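Local coordinates for protein mevalonate diphosphate decarboxylase (Legionella pneumophila, PDB 3LTO) that probably catalyses the ATP-dependent decarboxylation of mevalonate diphosphate to isopentenyl diphosphate in isoprenoid biosynthesis, at residues R75-Y89 / F114-L128. Sequence-based numbering, arbitrary orientation.
Sequences RFIDHLVRLKEYFGY and FAALTKCASIALSEL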
loop_
_atom_site.group_PDB
_atom_site.type_symbol
_atom_site.label_atom_id
_atom_site.label_comp_id
_atom_site.label_asym_id
_atom_site.label_seq_id
_atom_site.Cartn_x
_atom_site.Cartn_y
_atom_site.Cartn_z
ATOM N N ARG A 75 -0.752 15.198 -20.021
ATOM C CA ARG A 75 -0.773 14.589 -18.697
ATOM C C ARG A 75 -1.710 15.320 -17.744
ATOM O O ARG A 75 -2.463 14.694 -17.006
ATOM C CB ARG A 75 0.636 14.586 -18.092
ATOM C CG ARG A 75 1.675 13.810 -18.882
ATOM C CD ARG A 75 1.561 12.320 -18.630
ATOM N NE ARG A 75 1.793 11.981 -17.227
ATOM C CZ ARG A 75 1.777 10.740 -16.747
ATOM N NH1 ARG A 75 1.540 9.713 -17.558
ATOM N NH2 ARG A 75 1.996 10.521 -15.458
ATOM N N PHE A 76 -1.655 16.649 -17.764
ATOM C CA PHE A 76 -2.469 17.464 -16.867
ATOM C C PHE A 76 -3.966 17.334 -17.138
ATOM O O PHE A 76 -4.755 17.183 -16.209
ATOM C CB PHE A 76 -2.034 18.937 -16.957
ATOM C CG PHE A 76 -2.136 19.687 -15.646
ATOM C CD1 PHE A 76 -1.517 19.194 -14.496
ATOM C CD2 PHE A 76 -2.832 20.891 -15.566
ATOM C CE1 PHE A 76 -1.590 19.889 -13.286
ATOM C CE2 PHE A 76 -2.911 21.591 -14.366
ATOM C CZ PHE A 76 -2.288 21.089 -13.222
ATOM N N ILE A 77 -4.350 17.396 -18.411
ATOM C CA ILE A 77 -5.746 17.269 -18.790
ATOM C C ILE A 77 -6.227 15.837 -18.510
ATOM O O ILE A 77 -7.297 15.637 -17.924
ATOM C CB ILE A 77 -5.934 17.667 -20.280
ATOM C CG1 ILE A 77 -5.832 19.195 -20.401
ATOM C CG2 ILE A 77 -7.276 17.169 -20.813
ATOM C CD1 ILE A 77 -5.881 19.737 -21.829
ATOM N N ASP A 78 -5.438 14.841 -18.901
ATOM C CA ASP A 78 -5.824 13.455 -18.632
ATOM C C ASP A 78 -6.115 13.263 -17.138
ATOM O O ASP A 78 -7.006 12.499 -16.767
ATOM C CB ASP A 78 -4.717 12.476 -19.039
ATOM C CG ASP A 78 -4.687 12.212 -20.525
ATOM O OD1 ASP A 78 -5.668 12.568 -21.215
ATOM O OD2 ASP A 78 -3.686 11.632 -20.998
ATOM N N HIS A 79 -5.363 13.949 -16.280
ATOM C CA HIS A 79 -5.584 13.802 -14.849
ATOM C C HIS A 79 -6.937 14.377 -14.457
ATOM O O HIS A 79 -7.602 13.846 -13.569
ATOM C CB HIS A 79 -4.473 14.482 -14.040
ATOM C CG HIS A 79 -4.562 14.219 -12.569
ATOM N ND1 HIS A 79 -4.477 12.951 -12.037
ATOM C CD2 HIS A 79 -4.761 15.053 -11.523
ATOM C CE1 HIS A 79 -4.623 13.014 -10.726
ATOM N NE2 HIS A 79 -4.797 14.280 -10.387
ATOM N N LEU A 80 -7.352 15.457 -15.114
ATOM C CA LEU A 80 -8.649 16.033 -14.796
ATOM C C LEU A 80 -9.719 15.049 -15.253
ATOM O O LEU A 80 -10.662 14.770 -14.515
ATOM C CB LEU A 80 -8.859 17.387 -15.489
ATOM C CG LEU A 80 -10.246 18.008 -15.239
ATOM C CD1 LEU A 80 -10.484 18.069 -13.729
ATOM C CD2 LEU A 80 -10.361 19.413 -15.861
ATOM N N VAL A 81 -9.562 14.516 -16.462
ATOM C CA VAL A 81 -10.518 13.550 -17.008
ATOM C C VAL A 81 -10.643 12.395 -16.025
ATOM O O VAL A 81 -11.742 11.957 -15.678
ATOM C CB VAL A 81 -10.039 13.002 -18.377
ATOM C CG1 VAL A 81 -10.905 11.824 -18.816
ATOM C CG2 VAL A 81 -10.084 14.116 -19.428
ATOM N N ARG A 82 -9.489 11.921 -15.572
ATOM C CA ARG A 82 -9.418 10.825 -14.620
ATOM C C ARG A 82 -10.235 11.180 -13.385
ATOM O O ARG A 82 -11.010 10.363 -12.884
ATOM C CB ARG A 82 -7.948 10.571 -14.236
ATOM C CG ARG A 82 -7.736 9.629 -13.053
ATOM C CD ARG A 82 -6.241 9.401 -12.772
ATOM N NE ARG A 82 -5.557 8.912 -13.965
ATOM C CZ ARG A 82 -4.590 9.562 -14.607
ATOM N NH1 ARG A 82 -4.164 10.744 -14.170
ATOM N NH2 ARG A 82 -4.079 9.048 -15.718
ATOM N N LEU A 83 -10.068 12.404 -12.900
ATOM C CA LEU A 83 -10.792 12.837 -11.710
ATOM C C LEU A 83 -12.289 12.956 -11.973
ATOM O O LEU A 83 -13.102 12.583 -11.133
ATOM C CB LEU A 83 -10.218 14.167 -11.192
ATOM C CG LEU A 83 -8.750 14.067 -10.751
ATOM C CD1 LEU A 83 -8.235 15.429 -10.313
ATOM C CD2 LEU A 83 -8.624 13.064 -9.613
ATOM N N LYS A 84 -12.654 13.454 -13.148
ATOM C CA LYS A 84 -14.062 13.600 -13.487
ATOM C C LYS A 84 -14.743 12.242 -13.577
ATOM O O LYS A 84 -15.890 12.077 -13.153
ATOM C CB LYS A 84 -14.219 14.350 -14.810
ATOM C CG LYS A 84 -13.785 15.798 -14.746
ATOM C CD LYS A 84 -14.140 16.538 -16.025
ATOM C CE LYS A 84 -13.431 15.951 -17.240
ATOM N NZ LYS A 84 -13.706 16.776 -18.447
ATOM N N GLU A 85 -14.033 11.264 -14.125
ATOM C CA GLU A 85 -14.591 9.925 -14.246
ATOM C C GLU A 85 -14.748 9.302 -12.861
ATOM O O GLU A 85 -15.704 8.574 -12.609
ATOM C CB GLU A 85 -13.692 9.059 -15.134
ATOM C CG GLU A 85 -13.459 9.689 -16.498
ATOM C CD GLU A 85 -12.542 8.880 -17.387
ATOM O OE1 GLU A 85 -11.554 8.304 -16.877
ATOM O OE2 GLU A 85 -12.810 8.839 -18.603
ATOM N N TYR A 86 -13.819 9.600 -11.959
ATOM C CA TYR A 86 -13.895 9.061 -10.604
ATOM C C TYR A 86 -15.200 9.525 -9.946
ATOM O O TYR A 86 -15.834 8.774 -9.210
ATOM C CB TYR A 86 -12.693 9.533 -9.777
ATOM C CG TYR A 86 -12.751 9.155 -8.310
ATOM C CD1 TYR A 86 -12.516 7.846 -7.891
ATOM C CD2 TYR A 86 -13.037 10.114 -7.338
ATOM C CE1 TYR A 86 -12.564 7.500 -6.532
ATOM C CE2 TYR A 86 -13.089 9.784 -5.981
ATOM C CZ TYR A 86 -12.850 8.475 -5.584
ATOM O OH TYR A 86 -12.893 8.152 -4.245
ATOM N N PHE A 87 -15.589 10.770 -10.215
ATOM C CA PHE A 87 -16.819 11.335 -9.660
ATOM C C PHE A 87 -18.021 11.090 -10.569
ATOM O O PHE A 87 -19.147 11.425 -10.210
ATOM C CB PHE A 87 -16.659 12.844 -9.442
ATOM C CG PHE A 87 -15.889 13.208 -8.202
ATOM C CD1 PHE A 87 -16.557 13.456 -7.004
ATOM C CD2 PHE A 87 -14.502 13.314 -8.234
ATOM C CE1 PHE A 87 -15.853 13.810 -5.854
ATOM C CE2 PHE A 87 -13.789 13.666 -7.095
ATOM C CZ PHE A 87 -14.465 13.916 -5.901
ATOM N N GLY A 88 -17.779 10.514 -11.744
ATOM C CA GLY A 88 -18.863 10.254 -12.681
ATOM C C GLY A 88 -19.455 11.529 -13.260
ATOM O O GLY A 88 -20.649 11.602 -13.541
ATOM N N TYR A 89 -18.611 12.539 -13.448
ATOM C CA TYR A 89 -19.050 13.815 -13.988
ATOM C C TYR A 89 -18.758 13.928 -15.476
ATOM O O TYR A 89 -17.758 13.403 -15.964
ATOM C CB TYR A 89 -18.338 14.958 -13.268
ATOM C CG TYR A 89 -18.730 16.336 -13.744
ATOM C CD1 TYR A 89 -19.876 16.960 -13.255
ATOM C CD2 TYR A 89 -17.936 17.036 -14.651
ATOM C CE1 TYR A 89 -20.220 18.245 -13.640
ATOM C CE2 TYR A 89 -18.275 18.342 -15.054
ATOM C CZ TYR A 89 -19.419 18.935 -14.537
ATOM O OH TYR A 89 -19.759 20.222 -14.892
ATOM N N PHE A 114 0.020 18.970 -9.914
ATOM C CA PHE A 114 -0.927 17.865 -9.902
ATOM C C PHE A 114 -1.670 17.772 -8.570
ATOM O O PHE A 114 -2.862 17.459 -8.545
ATOM C CB PHE A 114 -0.223 16.536 -10.234
ATOM C CG PHE A 114 0.034 16.339 -11.715
ATOM C CD1 PHE A 114 1.170 16.861 -12.320
ATOM C CD2 PHE A 114 -0.896 15.667 -12.511
ATOM C CE1 PHE A 114 1.377 16.724 -13.691
ATOM C CE2 PHE A 114 -0.698 15.525 -13.884
ATOM C CZ PHE A 114 0.439 16.056 -14.477
ATOM N N ALA A 115 -0.981 18.056 -7.467
ATOM C CA ALA A 115 -1.640 18.020 -6.157
ATOM C C ALA A 115 -2.736 19.089 -6.118
ATOM O O ALA A 115 -3.856 18.819 -5.670
ATOM C CB ALA A 115 -0.632 18.260 -5.035
ATOM N N ALA A 116 -2.409 20.293 -6.594
ATOM C CA ALA A 116 -3.363 21.410 -6.638
ATOM C C ALA A 116 -4.563 21.050 -7.518
ATOM O O ALA A 116 -5.706 21.284 -7.144
ATOM C CB ALA A 116 -2.687 22.670 -7.187
ATOM N N LEU A 117 -4.297 20.491 -8.693
ATOM C CA LEU A 117 -5.372 20.095 -9.589
ATOM C C LEU A 117 -6.264 19.061 -8.898
ATOM O O LEU A 117 -7.489 19.133 -8.975
ATOM C CB LEU A 117 -4.811 19.491 -10.885
ATOM C CG LEU A 117 -5.864 18.925 -11.852
ATOM C CD1 LEU A 117 -6.935 19.970 -12.137
ATOM C CD2 LEU A 117 -5.189 18.498 -13.149
ATOM N N THR A 118 -5.647 18.094 -8.227
ATOM C CA THR A 118 -6.417 17.068 -7.545
ATOM C C THR A 118 -7.340 17.687 -6.497
ATOM O O THR A 118 -8.524 17.368 -6.436
ATOM C CB THR A 118 -5.505 16.043 -6.845
ATOM O OG1 THR A 118 -4.680 15.388 -7.815
ATOM C CG2 THR A 118 -6.353 15.008 -6.116
ATOM N N LYS A 119 -6.782 18.570 -5.678
ATOM C CA LYS A 119 -7.539 19.240 -4.626
ATOM C C LYS A 119 -8.664 20.105 -5.182
ATOM O O LYS A 119 -9.799 20.043 -4.700
ATOM C CB LYS A 119 -6.589 20.085 -3.762
ATOM C CG LYS A 119 -5.540 19.235 -3.071
ATOM C CD LYS A 119 -4.412 20.050 -2.451
ATOM C CE LYS A 119 -4.831 20.755 -1.174
ATOM N NZ LYS A 119 -3.643 21.318 -0.464
ATOM N N CYS A 120 -8.362 20.904 -6.200
ATOM C CA CYS A 120 -9.385 21.762 -6.785
ATOM C C CYS A 120 -10.498 20.949 -7.464
ATOM O O CYS A 120 -11.680 21.242 -7.285
ATOM C CB CYS A 120 -8.755 22.716 -7.796
ATOM S SG CYS A 120 -9.853 24.039 -8.340
ATOM N N ALA A 121 -10.123 19.930 -8.234
ATOM C CA ALA A 121 -11.117 19.109 -8.923
ATOM C C ALA A 121 -11.969 18.357 -7.908
ATOM O O ALA A 121 -13.178 18.181 -8.100
ATOM C CB ALA A 121 -10.427 18.120 -9.884
ATOM N N SER A 122 -11.334 17.919 -6.825
ATOM C CA SER A 122 -12.037 17.198 -5.778
ATOM C C SER A 122 -13.124 18.080 -5.192
ATOM O O SER A 122 -14.245 17.626 -4.968
ATOM C CB SER A 122 -11.069 16.755 -4.677
ATOM O OG SER A 122 -10.288 15.663 -5.121
ATOM N N ILE A 123 -12.787 19.341 -4.952
ATOM C CA ILE A 123 -13.742 20.288 -4.397
ATOM C C ILE A 123 -14.836 20.540 -5.424
ATOM O O ILE A 123 -16.016 20.297 -5.166
ATOM C CB ILE A 123 -13.043 21.612 -4.029
ATOM C CG1 ILE A 123 -12.068 21.363 -2.872
ATOM C CG2 ILE A 123 -14.074 22.675 -3.662
ATOM C CD1 ILE A 123 -11.237 22.559 -2.498
ATOM N N ALA A 124 -14.430 21.004 -6.599
ATOM C CA ALA A 124 -15.354 21.288 -7.687
ATOM C C ALA A 124 -16.290 20.119 -7.998
ATOM O O ALA A 124 -17.502 20.285 -8.045
ATOM C CB ALA A 124 -14.573 21.656 -8.935
ATOM N N LEU A 125 -15.720 18.939 -8.208
ATOM C CA LEU A 125 -16.510 17.765 -8.551
ATOM C C LEU A 125 -17.408 17.278 -7.423
ATOM O O LEU A 125 -18.480 16.716 -7.668
ATOM C CB LEU A 125 -15.581 16.650 -9.043
ATOM C CG LEU A 125 -14.859 17.052 -10.337
ATOM C CD1 LEU A 125 -13.865 15.977 -10.773
ATOM C CD2 LEU A 125 -15.904 17.290 -11.423
ATOM N N SER A 126 -16.972 17.508 -6.189
ATOM C CA SER A 126 -17.739 17.133 -5.012
ATOM C C SER A 126 -19.039 17.953 -4.959
ATOM O O SER A 126 -20.128 17.400 -4.805
ATOM C CB SER A 126 -16.906 17.392 -3.754
ATOM O OG SER A 126 -17.599 16.999 -2.585
ATOM N N GLU A 127 -18.922 19.270 -5.104
ATOM C CA GLU A 127 -20.089 20.151 -5.063
ATOM C C GLU A 127 -20.999 20.005 -6.288
ATOM O O GLU A 127 -22.212 20.169 -6.181
ATOM C CB GLU A 127 -19.652 21.619 -4.933
ATOM C CG GLU A 127 -18.760 21.908 -3.736
ATOM C CD GLU A 127 -18.328 23.364 -3.666
ATOM O OE1 GLU A 127 -18.494 24.071 -4.676
ATOM O OE2 GLU A 127 -17.818 23.800 -2.608
ATOM N N LEU A 128 -20.418 19.704 -7.445
ATOM C CA LEU A 128 -21.199 19.555 -8.668
ATOM C C LEU A 128 -22.007 18.266 -8.733
ATOM O O LEU A 128 -23.096 18.238 -9.303
ATOM C CB LEU A 128 -20.288 19.624 -9.894
ATOM C CG LEU A 128 -19.891 21.031 -10.349
ATOM C CD1 LEU A 128 -18.756 20.963 -11.360
ATOM C CD2 LEU A 128 -21.116 21.727 -10.939
#
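Phe76, Leu83 and Phe87 pack against Phe114, Leu117 and Leu125 where two helices of the N-terminal, GHMP-kinase-type domain, running in the same general direction, lie on the same mixed sheet. The 75-87 and 114-128 axes approach to 10.0 Å and cross at -34°, and 839 Å² is buried. Beneath them, strand 93-99 meets Phe76 and Leu80, while strand 2-12 meets Ala115 and Cys120.

At one end an aromatic cluster forms. The edge of Phe76 points at the face of Phe114 in a T-shaped stack with planes at 86°, and Phe114 in turn directs its edge to the face of His79, in an offset edge-to-face pair. Leu117 CD2 lies over the centre of the Phe76 ring, 3.8 Å from the centroid, a CH-pi contact.

Midway, Leu83 is a knob in the hole formed by Leu117, Thr118, Ala121 and Leu125; its CD1 is pressed to 3.5 Å from Ala121 CB, tighter than usual for two carbons. Leu80 CD1 touches the same methyl. Farther along, Leu125 is gripped from several directions: its CB sits over the Phe87 face, its CD1 reaches Leu83 O at 3.5 Å, and its CD2 meets Tyr89 CG at 3.8 Å. Gly88, with positive phi, closes the first helix in a Schellman motif, after which Tyr89 turns back toward the second.

One hydrogen bond crosses this apolar seam. The His79 side chain leaves its helix with CG opposite its own amide nitrogen, which carries the imidazole across to Thr118, its rotation fixed at both nitrogens: Arg82 NH1 donates to ND1 in the ring plane, and NE2 donates to Thr118. The Thr118 hydroxyl in turn donates a hydrogen bond to Phe114 O, and His79 NE2 lies 2.8 Å from Thr118 OG1, at an N-H...O angle of 163°.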